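PDB 6KIA: enoyl-acyl carrier protein reductase from Uncultured bacterium, which probably reduces the enoyl-acyl carrier protein intermediate of fatty acid synthesis with NADH as cofactor, and confers resistance to triclosan. Local coordinates for residues A[248-253]-A[313-318]; A[407-412]-A[426-431]; A[347-352]-A[373-378]; A[385-388]-A[392-395]. All blocks are in the same frame, centred on the assembly; numbering follows the deposited sequence.

In the fold
All four contacts join elements in the second half of a single-chain enzyme of the NADP_Rossmann clan. Contacts 1 and 2, with centres about 15 Å apart, touch: E316 of contact 1 packs on A430 and K431 of contact 2, and Y252 lies against D427. Contact 1 also touches contact 3, through I248 and N350, with centres about 20 Å apart. Contacts 3 and 4, centres about 18 Å apart, are linked by the succession of helices 370-385 and 394-413; the latter runs on to contact 2. Of contacts 2, 3 and 4, contact 2 comes closest to the dinucleotide, about 10 Å from the I429 side chain, against about 12 Å for M376 and 14 Å for L393.

Contact 1. Residues A[248-253]-A[313-318]; sequences IDDKYQ and LKKENG
Y252 OH donates a hydrogen bond to E316 OE2 (2.6 Å), the firmer of two polar links that join the hairpin residues 248-253 to the end of helix 309-315. OE2 lies at the edge of the tyrosine ring, near its plane, and receives the bond on its anti lone pair, with the ring and carboxylate planes 42° apart. E316 meets it by bending at chi2 (-58°), just where the chain leaves the helix in an inverse gamma turn.

The second polar link is a salt bridge, K315 NZ to D250 OD1 at 3.4 Å, whose hydrogen bond is weak. D250 belongs to the type I' turn that spans I248 to K251.

Van der Waals contact comes from the lysine shaft, which runs past the tyrosine in the opposite direction: K315 CD lies 3.6 Å from Y252 OH, and K315 CE approaches Y252 CE2 obliquely at 3.8 Å. K315 stays extended until chi4 (69°) turns its amine to the aspartate.

Chemically the contact is uneven: one short bond from a phenol to a carboxylate gives it direction, while the ion pair, long and formed by exposed residues, probably adds only a modest attraction.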
loop_
_atom_site.group_PDB
_atom_site.type_symbol
_atom_site.label_atom_id
_atom_site.label_comp_id
_atom_site.label_asym_id
_atom_site.label_seq_id
_atom_site.Cartn_x
_atom_site.Cartn_y
_atom_site.Cartn_z
ATOM N N ILE A 248 14.609 -16.635 -5.611
ATOM C CA ILE A 248 16.058 -16.490 -5.416
ATOM C C ILE A 248 16.606 -17.923 -5.417
ATOM O O ILE A 248 16.152 -18.776 -4.634
ATOM C CB ILE A 248 16.386 -15.734 -4.098
ATOM C CG1 ILE A 248 15.824 -14.306 -4.174
ATOM C CG2 ILE A 248 17.909 -15.688 -3.865
ATOM C CD1 ILE A 248 15.858 -13.499 -2.871
ATOM N N ASP A 249 17.507 -18.209 -6.359
ATOM C CA ASP A 249 18.083 -19.544 -6.488
ATOM C C ASP A 249 16.975 -20.596 -6.686
ATOM O O ASP A 249 16.991 -21.659 -6.065
ATOM C CB ASP A 249 18.932 -19.855 -5.248
ATOM C CG ASP A 249 19.946 -20.958 -5.483
ATOM O OD1 ASP A 249 20.281 -21.229 -6.658
ATOM O OD2 ASP A 249 20.421 -21.539 -4.482
ATOM N N ASP A 250 16.013 -20.273 -7.549
ATOM C CA ASP A 250 14.878 -21.147 -7.878
ATOM C C ASP A 250 14.053 -21.582 -6.659
ATOM O O ASP A 250 13.382 -22.609 -6.689
ATOM C CB ASP A 250 15.357 -22.380 -8.659
ATOM C CG ASP A 250 14.240 -23.022 -9.479
ATOM O OD1 ASP A 250 13.388 -22.284 -10.023
ATOM O OD2 ASP A 250 14.218 -24.268 -9.580
ATOM N N LYS A 251 14.078 -20.773 -5.606
ATOM C CA LYS A 251 13.245 -21.024 -4.424
ATOM C C LYS A 251 12.533 -19.731 -4.051
ATOM O O LYS A 251 13.102 -18.665 -4.197
ATOM C CB LYS A 251 14.075 -21.500 -3.230
ATOM C CG LYS A 251 14.751 -22.838 -3.388
ATOM C CD LYS A 251 15.577 -23.133 -2.145
ATOM C CE LYS A 251 16.512 -21.975 -1.826
ATOM N NZ LYS A 251 17.155 -22.119 -0.496
ATOM N N TYR A 252 11.283 -19.804 -3.601
ATOM C CA TYR A 252 10.644 -18.576 -3.142
ATOM C C TYR A 252 11.165 -18.209 -1.756
ATOM O O TYR A 252 10.963 -18.953 -0.793
ATOM C CB TYR A 252 9.123 -18.725 -3.142
ATOM C CG TYR A 252 8.539 -18.843 -4.525
ATOM C CD1 TYR A 252 8.345 -17.713 -5.321
ATOM C CD2 TYR A 252 8.171 -20.079 -5.040
ATOM C CE1 TYR A 252 7.795 -17.815 -6.576
ATOM C CE2 TYR A 252 7.615 -20.187 -6.282
ATOM C CZ TYR A 252 7.442 -19.064 -7.061
ATOM O OH TYR A 252 6.901 -19.190 -8.319
ATOM N N GLN A 253 11.851 -17.068 -1.669
ATOM C CA GLN A 253 12.474 -16.608 -0.427
ATOM C C GLN A 253 12.033 -15.198 -0.071
ATOM O O GLN A 253 11.972 -14.315 -0.944
ATOM C CB GLN A 253 14.004 -16.653 -0.526
ATOM C CG GLN A 253 14.529 -17.976 -1.086
ATOM C CD GLN A 253 16.008 -18.200 -0.769
ATOM O OE1 GLN A 253 16.449 -18.002 0.364
ATOM N NE2 GLN A 253 16.778 -18.577 -1.778
ATOM N N LEU A 313 6.278 -16.522 -13.391
ATOM C CA LEU A 313 5.233 -16.764 -14.380
ATOM C C LEU A 313 5.564 -18.046 -15.128
ATOM O O LEU A 313 4.664 -18.811 -15.490
ATOM C CB LEU A 313 5.084 -15.612 -15.366
ATOM C CG LEU A 313 4.496 -14.323 -14.808
ATOM C CD1 LEU A 313 4.362 -13.276 -15.896
ATOM C CD2 LEU A 313 3.168 -14.562 -14.089
ATOM N N LYS A 314 6.854 -18.301 -15.339
ATOM C CA LYS A 314 7.236 -19.508 -16.062
ATOM C C LYS A 314 7.134 -20.710 -15.154
ATOM O O LYS A 314 6.677 -21.787 -15.568
ATOM C CB LYS A 314 8.678 -19.372 -16.602
ATOM C CG LYS A 314 8.801 -18.469 -17.804
ATOM C CD LYS A 314 10.052 -18.820 -18.603
ATOM C CE LYS A 314 9.950 -18.364 -20.044
ATOM N NZ LYS A 314 11.312 -18.237 -20.632
ATOM N N LYS A 315 7.497 -20.519 -13.897
ATOM C CA LYS A 315 7.606 -21.631 -12.969
ATOM C C LYS A 315 6.233 -22.206 -12.610
ATOM O O LYS A 315 6.059 -23.424 -12.453
ATOM C CB LYS A 315 8.319 -21.161 -11.706
ATOM C CG LYS A 315 8.516 -22.213 -10.643
ATOM C CD LYS A 315 9.259 -21.617 -9.446
ATOM C CE LYS A 315 9.527 -22.653 -8.373
ATOM N NZ LYS A 315 10.535 -23.646 -8.851
ATOM N N GLU A 316 5.241 -21.329 -12.526
ATOM C CA GLU A 316 3.936 -21.750 -12.045
ATOM C C GLU A 316 3.018 -22.208 -13.168
ATOM O O GLU A 316 1.924 -21.681 -13.351
ATOM C CB GLU A 316 3.310 -20.604 -11.245
ATOM C CG GLU A 316 4.144 -20.240 -10.042
ATOM C CD GLU A 316 4.383 -21.393 -9.080
ATOM O OE1 GLU A 316 3.510 -22.280 -8.953
ATOM O OE2 GLU A 316 5.452 -21.405 -8.430
ATOM N N ASN A 317 3.483 -23.218 -13.902
ATOM C CA ASN A 317 2.752 -23.773 -15.043
ATOM C C ASN A 317 2.489 -22.703 -16.105
ATOM O O ASN A 317 1.374 -22.582 -16.632
ATOM C CB ASN A 317 1.437 -24.422 -14.595
ATOM C CG ASN A 317 0.807 -25.279 -15.686
ATOM O OD1 ASN A 317 -0.347 -25.080 -16.071
ATOM N ND2 ASN A 317 1.576 -26.231 -16.196
ATOM N N GLY A 318 3.508 -21.895 -16.390
ATOM C CA GLY A 318 3.376 -20.885 -17.424
ATOM C C GLY A 318 3.226 -21.562 -18.783
ATOM O O GLY A 318 3.814 -22.614 -19.031
#

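Contact 2. Residues A[407-412]-A[426-431]; sequences GPLMFH and HDVIAK
L409 reaches from helix 394-413 to V428 and I429 of helix 426-436 and makes every side-chain contact between the two segments. The closest pair of CA atoms, L409 and I429, is 7.7 Å apart, and no hydrogen bond crosses.

The two methyl groups of the leucine divide the work. CD1 lies 3.7 Å from I429 CG1, where the two side chains cross at about a right angle, so the isoleucine presents the flank of its longer branch. The same CD1 is 4.0 Å from V428 CG1 and 3.9 Å from the backbone atom V428 O, which brings it down onto the surface of the opposing helix. CD2 takes the other branch of the valine, standing 3.9 Å from V428 CG2; here leucine and valine slide past one another in opposite directions. The valine can serve both methyls because its chi1 of 70° sets CG2 anti to the backbone N and CG1 between the backbone N and the carbonyl carbon, so that CG1 meets CD1 and CG2 meets CD2. In L409, chi1 (-75°) places CG anti to the carbonyl carbon, and chi2 of 174° extends CD1 away from CA. These spacings are those of ordinary apolar contacts, all between buried residues.

In the chain the two helices are separated by strand 421-423, which pairs in parallel with strand 283-287 of the mixed sheet. P11 also touches L409, and P289 touches I429. Helix 34-43 packs on P408 and F411, while helix 309-315 meets H426 and A430, placing helix 426-436 between helices 394-413 and 309-315.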
loop_
_atom_site.group_PDB
_atom_site.type_symbol
_atom_site.label_atom_id
_atom_site.label_comp_id
_atom_site.label_asym_id
_atom_site.label_seq_id
_atom_site.Cartn_x
_atom_site.Cartn_y
_atom_site.Cartn_z
ATOM N N GLY A 407 -6.029 -8.785 -7.244
ATOM C CA GLY A 407 -7.466 -8.503 -7.230
ATOM C C GLY A 407 -8.337 -9.686 -6.849
ATOM O O GLY A 407 -8.999 -9.677 -5.823
ATOM N N PRO A 408 -8.352 -10.715 -7.697
ATOM C CA PRO A 408 -9.157 -11.905 -7.430
ATOM C C PRO A 408 -8.663 -12.667 -6.217
ATOM O O PRO A 408 -9.474 -13.248 -5.503
ATOM C CB PRO A 408 -9.028 -12.726 -8.718
ATOM C CG PRO A 408 -7.878 -12.138 -9.436
ATOM C CD PRO A 408 -7.812 -10.711 -9.060
ATOM N N LEU A 409 -7.355 -12.677 -5.973
ATOM C CA LEU A 409 -6.870 -13.318 -4.762
ATOM C C LEU A 409 -7.518 -12.715 -3.514
ATOM O O LEU A 409 -8.041 -13.452 -2.682
ATOM C CB LEU A 409 -5.342 -13.205 -4.655
ATOM C CG LEU A 409 -4.564 -14.149 -5.590
ATOM C CD1 LEU A 409 -3.060 -13.868 -5.529
ATOM C CD2 LEU A 409 -4.855 -15.612 -5.266
ATOM N N MET A 410 -7.479 -11.389 -3.368
ATOM C CA MET A 410 -8.038 -10.763 -2.181
ATOM C C MET A 410 -9.571 -10.884 -2.189
ATOM O O MET A 410 -10.180 -11.194 -1.156
ATOM C CB MET A 410 -7.608 -9.311 -2.090
ATOM C CG MET A 410 -6.099 -9.177 -1.870
ATOM S SD MET A 410 -5.545 -7.468 -1.917
ATOM C CE MET A 410 -6.440 -6.722 -0.530
ATOM N N PHE A 411 -10.179 -10.694 -3.362
ATOM C CA PHE A 411 -11.645 -10.728 -3.448
ATOM C C PHE A 411 -12.176 -12.099 -3.051
ATOM O O PHE A 411 -13.137 -12.207 -2.267
ATOM C CB PHE A 411 -12.118 -10.359 -4.860
ATOM C CG PHE A 411 -13.619 -10.226 -4.963
ATOM C CD1 PHE A 411 -14.284 -9.176 -4.357
ATOM C CD2 PHE A 411 -14.356 -11.187 -5.644
ATOM C CE1 PHE A 411 -15.698 -9.082 -4.436
ATOM C CE2 PHE A 411 -15.751 -11.098 -5.735
ATOM C CZ PHE A 411 -16.412 -10.037 -5.136
ATOM N N HIS A 412 -11.550 -13.164 -3.561
ATOM C CA HIS A 412 -12.039 -14.506 -3.251
ATOM C C HIS A 412 -11.607 -14.995 -1.864
ATOM O O HIS A 412 -12.395 -15.637 -1.164
ATOM C CB HIS A 412 -11.610 -15.500 -4.343
ATOM C CG HIS A 412 -12.318 -15.303 -5.648
ATOM N ND1 HIS A 412 -13.692 -15.372 -5.763
ATOM C CD2 HIS A 412 -11.847 -15.079 -6.900
ATOM C CE1 HIS A 412 -14.036 -15.187 -7.027
ATOM N NE2 HIS A 412 -12.937 -14.998 -7.734
ATOM N N HIS A 426 5.032 -13.864 -4.954
ATOM C CA HIS A 426 5.040 -14.073 -6.387
ATOM C C HIS A 426 4.490 -15.424 -6.803
ATOM O O HIS A 426 3.995 -15.554 -7.915
ATOM C CB HIS A 426 6.457 -13.940 -6.965
ATOM C CG HIS A 426 6.947 -12.533 -7.007
ATOM N ND1 HIS A 426 8.130 -12.169 -7.631
ATOM C CD2 HIS A 426 6.422 -11.387 -6.511
ATOM C CE1 HIS A 426 8.311 -10.870 -7.500
ATOM N NE2 HIS A 426 7.285 -10.363 -6.827
ATOM N N ASP A 427 4.620 -16.417 -5.927
ATOM C CA ASP A 427 4.172 -17.759 -6.275
ATOM C C ASP A 427 2.658 -17.808 -6.509
ATOM O O ASP A 427 2.192 -18.177 -7.605
ATOM C CB ASP A 427 4.604 -18.793 -5.209
ATOM C CG ASP A 427 4.036 -18.528 -3.821
ATOM O OD1 ASP A 427 3.867 -17.357 -3.398
ATOM O OD2 ASP A 427 3.731 -19.529 -3.138
ATOM N N VAL A 428 1.894 -17.354 -5.532
ATOM C CA VAL A 428 0.433 -17.470 -5.647
ATOM C C VAL A 428 -0.114 -16.454 -6.663
ATOM O O VAL A 428 -1.096 -16.711 -7.355
ATOM C CB VAL A 428 -0.228 -17.317 -4.279
ATOM C CG1 VAL A 428 -0.123 -15.868 -3.753
ATOM C CG2 VAL A 428 -1.699 -17.791 -4.346
ATOM N N ILE A 429 0.561 -15.321 -6.819
ATOM C CA ILE A 429 0.125 -14.360 -7.818
ATOM C C ILE A 429 0.384 -14.898 -9.241
ATOM O O ILE A 429 -0.448 -14.747 -10.137
ATOM C CB ILE A 429 0.835 -13.009 -7.597
ATOM C CG1 ILE A 429 0.234 -12.313 -6.381
ATOM C CG2 ILE A 429 0.777 -12.118 -8.839
ATOM C CD1 ILE A 429 1.165 -11.287 -5.798
ATOM N N ALA A 430 1.510 -15.579 -9.440
ATOM C CA ALA A 430 1.793 -16.182 -10.736
ATOM C C ALA A 430 0.790 -17.302 -11.031
ATOM O O ALA A 430 0.287 -17.409 -12.158
ATOM C CB ALA A 430 3.242 -16.699 -10.770
ATOM N N LYS A 431 0.485 -18.119 -10.026
ATOM C CA LYS A 431 -0.543 -19.168 -10.191
ATOM C C LYS A 431 -1.887 -18.570 -10.634
ATOM O O LYS A 431 -2.499 -19.039 -11.612
ATOM C CB LYS A 431 -0.760 -19.945 -8.891
ATOM C CG LYS A 431 0.374 -20.856 -8.470
ATOM C CD LYS A 431 0.008 -21.635 -7.221
ATOM C CE LYS A 431 1.061 -22.675 -6.890
ATOM N NZ LYS A 431 0.778 -23.303 -5.574
#

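Contact 3. Residues A[347-352]-A[373-378]; sequences DDYNAS and ADIMIG
Apolar contact dominates where Y349, near the end of helix 339-351, meets I375 and M376 of helix 370-385. The tyrosine ring atom CD1 lies 3.9 Å from I375 CG1, and the side chains are inclined to each other. With CG anti to the backbone N (chi1 179°), the ring extends across to the neighbouring helix, and its hydroxyl ends over methionine carbons: Y349 OH is 3.4 Å from both M376 CB and M376 CG. M376 SD lies 4.0 Å from that same OH, and the bend at chi3 (68°) turns the terminal CE away from it. At the tip of the isoleucine, CD1 lies 3.7 Å from S352 OG.

Polar contacts stay within the individual segments or go to nearby residues. S352 OG donates to Y349 O over 2.9 Å, in the carbonyl plane, and S352 N bonds to the same oxygen, so two donors grip it where the helix ends. The serine is also the N-cap of helix 353-356, through a bond between its OG and M355 N. On the other helix, I375 O is bonded by T379 OG1.

No hydrogen bond crosses between the segments. The chemistry therefore implies that they meet by van der Waals contact, with two hydroxyl oxygens lying against hydrocarbon, while S352 links the end of one helix to the start of the next and turns an already bonded oxygen toward the isoleucine methyl.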
loop_
_atom_site.group_PDB
_atom_site.type_symbol
_atom_site.label_atom_id
_atom_site.label_comp_id
_atom_site.label_asym_id
_atom_site.label_seq_id
_atom_site.Cartn_x
_atom_site.Cartn_y
_atom_site.Cartn_z
ATOM N N ASP A 347 19.374 -11.558 -10.284
ATOM C CA ASP A 347 19.794 -12.738 -9.528
ATOM C C ASP A 347 21.146 -12.474 -8.826
ATOM O O ASP A 347 21.334 -12.826 -7.656
ATOM C CB ASP A 347 19.893 -13.973 -10.434
ATOM C CG ASP A 347 18.521 -14.472 -10.902
ATOM O OD1 ASP A 347 17.514 -14.266 -10.179
ATOM O OD2 ASP A 347 18.455 -15.095 -11.980
ATOM N N ASP A 348 22.058 -11.828 -9.538
ATOM C CA ASP A 348 23.348 -11.443 -8.979
ATOM C C ASP A 348 23.160 -10.522 -7.772
ATOM O O ASP A 348 23.872 -10.632 -6.766
ATOM C CB ASP A 348 24.213 -10.759 -10.045
ATOM C CG ASP A 348 24.778 -11.743 -11.073
ATOM O OD1 ASP A 348 24.730 -12.966 -10.835
ATOM O OD2 ASP A 348 25.236 -11.280 -12.145
ATOM N N TYR A 349 22.209 -9.591 -7.887
ATOM C CA TYR A 349 21.869 -8.687 -6.789
ATOM C C TYR A 349 21.444 -9.470 -5.542
ATOM O O TYR A 349 21.963 -9.246 -4.454
ATOM C CB TYR A 349 20.765 -7.734 -7.270
ATOM C CG TYR A 349 20.217 -6.696 -6.299
ATOM C CD1 TYR A 349 20.910 -5.517 -6.033
ATOM C CD2 TYR A 349 18.963 -6.870 -5.714
ATOM C CE1 TYR A 349 20.395 -4.554 -5.175
ATOM C CE2 TYR A 349 18.425 -5.903 -4.865
ATOM C CZ TYR A 349 19.151 -4.753 -4.589
ATOM O OH TYR A 349 18.628 -3.800 -3.743
ATOM N N ASN A 350 20.488 -10.383 -5.687
ATOM C CA ASN A 350 20.040 -11.149 -4.526
ATOM C C ASN A 350 21.078 -12.167 -4.029
ATOM O O ASN A 350 20.998 -12.644 -2.897
ATOM C CB ASN A 350 18.714 -11.858 -4.834
ATOM C CG ASN A 350 17.578 -10.871 -4.991
ATOM O OD1 ASN A 350 17.357 -10.036 -4.120
ATOM N ND2 ASN A 350 16.892 -10.929 -6.129
ATOM N N ALA A 351 22.034 -12.518 -4.877
ATOM C CA ALA A 351 23.082 -13.455 -4.475
ATOM C C ALA A 351 24.154 -12.773 -3.626
ATOM O O ALA A 351 24.920 -13.443 -2.929
ATOM C CB ALA A 351 23.705 -14.109 -5.703
ATOM N N SER A 352 24.209 -11.443 -3.692
ATOM C CA SER A 352 25.255 -10.680 -3.021
ATOM C C SER A 352 25.155 -10.746 -1.493
ATOM O O SER A 352 24.064 -10.801 -0.929
ATOM C CB SER A 352 25.222 -9.221 -3.501
ATOM O OG SER A 352 24.244 -8.445 -2.812
ATOM N N ALA A 373 22.842 1.490 -0.417
ATOM C CA ALA A 373 22.531 2.584 -1.339
ATOM C C ALA A 373 23.267 2.460 -2.650
ATOM O O ALA A 373 22.677 2.618 -3.725
ATOM C CB ALA A 373 22.848 3.934 -0.685
ATOM N N ASP A 374 24.554 2.146 -2.577
ATOM C CA ASP A 374 25.340 2.059 -3.792
ATOM C C ASP A 374 24.821 0.941 -4.683
ATOM O O ASP A 374 24.602 1.147 -5.880
ATOM C CB ASP A 374 26.821 1.826 -3.473
ATOM C CG ASP A 374 27.580 3.127 -3.263
ATOM O OD1 ASP A 374 27.735 3.904 -4.229
ATOM O OD2 ASP A 374 28.038 3.362 -2.128
ATOM N N ILE A 375 24.632 -0.248 -4.109
ATOM C CA ILE A 375 24.243 -1.367 -4.958
ATOM C C ILE A 375 22.775 -1.272 -5.433
ATOM O O ILE A 375 22.455 -1.631 -6.579
ATOM C CB ILE A 375 24.498 -2.726 -4.252
ATOM C CG1 ILE A 375 24.373 -3.880 -5.244
ATOM C CG2 ILE A 375 23.605 -2.915 -3.030
ATOM C CD1 ILE A 375 24.658 -5.236 -4.638
ATOM N N MET A 376 21.890 -0.787 -4.570
ATOM C CA MET A 376 20.455 -0.723 -4.909
ATOM C C MET A 376 20.192 0.398 -5.915
ATOM O O MET A 376 19.547 0.197 -6.944
ATOM C CB MET A 376 19.592 -0.517 -3.669
ATOM C CG MET A 376 18.115 -0.422 -4.013
ATOM S SD MET A 376 17.046 -0.332 -2.561
ATOM C CE MET A 376 17.507 1.289 -1.945
ATOM N N ILE A 377 20.695 1.590 -5.628
ATOM C CA ILE A 377 20.460 2.693 -6.542
ATOM C C ILE A 377 21.238 2.501 -7.845
ATOM O O ILE A 377 20.723 2.801 -8.930
ATOM C CB ILE A 377 20.847 4.032 -5.891
ATOM C CG1 ILE A 377 20.102 4.200 -4.571
ATOM C CG2 ILE A 377 20.643 5.201 -6.860
ATOM C CD1 ILE A 377 18.654 4.558 -4.723
ATOM N N GLY A 378 22.458 1.971 -7.741
ATOM C CA GLY A 378 23.252 1.681 -8.920
ATOM C C GLY A 378 22.548 0.683 -9.829
ATOM O O GLY A 378 22.439 0.896 -11.053
#

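Contact 4. Residues A[385-388]-A[392-395]; sequences KMHK and ALVT
H387 and V394 are joined by the one hydrogen bond of this contact. From CA, the bond to H387 CB is directed toward residues 392-395, and chi1 of -72° sets CG anti to the carbonyl carbon. At CG the ring begins to be overlaid: L393 CD2 is 3.8 Å away and lies over the ring face, 3.8 Å from its centroid. This is a CH-pi contact, the leucine crossing the histidine at about a right angle.

Along one side of the ring, CD2 runs close to the backbone, 3.4 Å from A392 O, which sits at the ring edge, and 3.5 Å from L393 CA. On the other side, ND1 turns back to helix 370-385, which precedes it, and is hydrogen-bonded to I383 O. The outermost atom, NE2, accepts a bond from V394 N at 3.0 Å; the N-H...N angle is 176°, although the donor is tilted 17° out of the ring plane. V394 CG2 adds a contact at 3.5 Å to NE2. With NE2 accepting and ND1 facing a carbonyl, the geometry is consistent with the ring proton on ND1, and bonds at both nitrogens fix its rotation.

V394 begins helix 394-413 and L393 is its N-cap residue, its N bonded by D396 OD2. The histidine thus ties the loop after helix 370-385 to the start of the next helix. Around this junction, M386 packs on helix 339-351 through L342 and K345, K388 makes backbone bonds to V332, and V394 touches V332 as well.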
loop_
_atom_site.group_PDB
_atom_site.type_symbol
_atom_site.label_atom_id
_atom_site.label_comp_id
_atom_site.label_asym_id
_atom_site.label_seq_id
_atom_site.Cartn_x
_atom_site.Cartn_y
_atom_site.Cartn_z
ATOM N N LYS A 385 18.339 2.320 -17.469
ATOM C CA LYS A 385 19.023 2.753 -18.681
ATOM C C LYS A 385 19.050 1.669 -19.751
ATOM O O LYS A 385 19.375 1.963 -20.917
ATOM C CB LYS A 385 20.463 3.180 -18.385
ATOM C CG LYS A 385 20.627 4.371 -17.453
ATOM C CD LYS A 385 22.116 4.667 -17.277
ATOM C CE LYS A 385 22.417 5.395 -15.977
ATOM N NZ LYS A 385 21.221 6.072 -15.419
ATOM N N MET A 386 18.636 0.447 -19.395
ATOM C CA MET A 386 18.443 -0.582 -20.433
ATOM C C MET A 386 17.222 -0.373 -21.341
ATOM O O MET A 386 17.062 -1.083 -22.339
ATOM C CB MET A 386 18.311 -1.963 -19.799
ATOM C CG MET A 386 19.562 -2.457 -19.106
ATOM S SD MET A 386 19.164 -3.967 -18.234
ATOM C CE MET A 386 20.733 -4.316 -17.443
ATOM N N HIS A 387 16.370 0.592 -21.003
ATOM C CA HIS A 387 15.090 0.759 -21.684
ATOM C C HIS A 387 15.141 1.713 -22.869
ATOM O O HIS A 387 15.903 2.689 -22.855
ATOM C CB HIS A 387 14.036 1.252 -20.687
ATOM C CG HIS A 387 13.597 0.206 -19.711
ATOM N ND1 HIS A 387 14.398 -0.235 -18.681
ATOM C CD2 HIS A 387 12.438 -0.487 -19.611
ATOM C CE1 HIS A 387 13.750 -1.156 -17.985
ATOM N NE2 HIS A 387 12.565 -1.339 -18.540
ATOM N N LYS A 388 14.331 1.426 -23.889
ATOM C CA LYS A 388 14.193 2.322 -25.035
ATOM C C LYS A 388 13.787 3.700 -24.549
ATOM O O LYS A 388 14.338 4.714 -24.973
ATOM C CB LYS A 388 13.154 1.800 -26.034
ATOM C CG LYS A 388 13.541 0.528 -26.751
ATOM C CD LYS A 388 12.519 0.162 -27.821
ATOM C CE LYS A 388 12.888 -1.160 -28.492
ATOM N NZ LYS A 388 11.751 -1.783 -29.236
ATOM N N ALA A 392 8.414 3.939 -20.542
ATOM C CA ALA A 392 7.833 2.638 -20.846
ATOM C C ALA A 392 8.750 1.563 -20.271
ATOM O O ALA A 392 9.712 1.119 -20.918
ATOM C CB ALA A 392 7.636 2.453 -22.343
ATOM N N LEU A 393 8.440 1.152 -19.049
ATOM C CA LEU A 393 9.315 0.280 -18.277
ATOM C C LEU A 393 8.772 -1.125 -18.128
ATOM O O LEU A 393 7.555 -1.342 -18.093
ATOM C CB LEU A 393 9.523 0.865 -16.879
ATOM C CG LEU A 393 10.103 2.272 -16.792
ATOM C CD1 LEU A 393 9.982 2.777 -15.352
ATOM C CD2 LEU A 393 11.550 2.307 -17.310
ATOM N N VAL A 394 9.687 -2.077 -17.988
ATOM C CA VAL A 394 9.324 -3.435 -17.630
ATOM C C VAL A 394 8.469 -3.437 -16.342
ATOM O O VAL A 394 7.487 -4.192 -16.223
ATOM C CB VAL A 394 10.593 -4.303 -17.449
ATOM C CG1 VAL A 394 10.242 -5.631 -16.816
ATOM C CG2 VAL A 394 11.273 -4.548 -18.822
ATOM N N THR A 395 8.848 -2.597 -15.378
ATOM C CA THR A 395 8.111 -2.568 -14.123
ATOM C C THR A 395 6.683 -2.058 -14.299
ATOM O O THR A 395 5.845 -2.345 -13.464
ATOM C CB THR A 395 8.809 -1.726 -13.045
ATOM O OG1 THR A 395 8.991 -0.388 -13.516
ATOM C CG2 THR A 395 10.156 -2.353 -12.674
#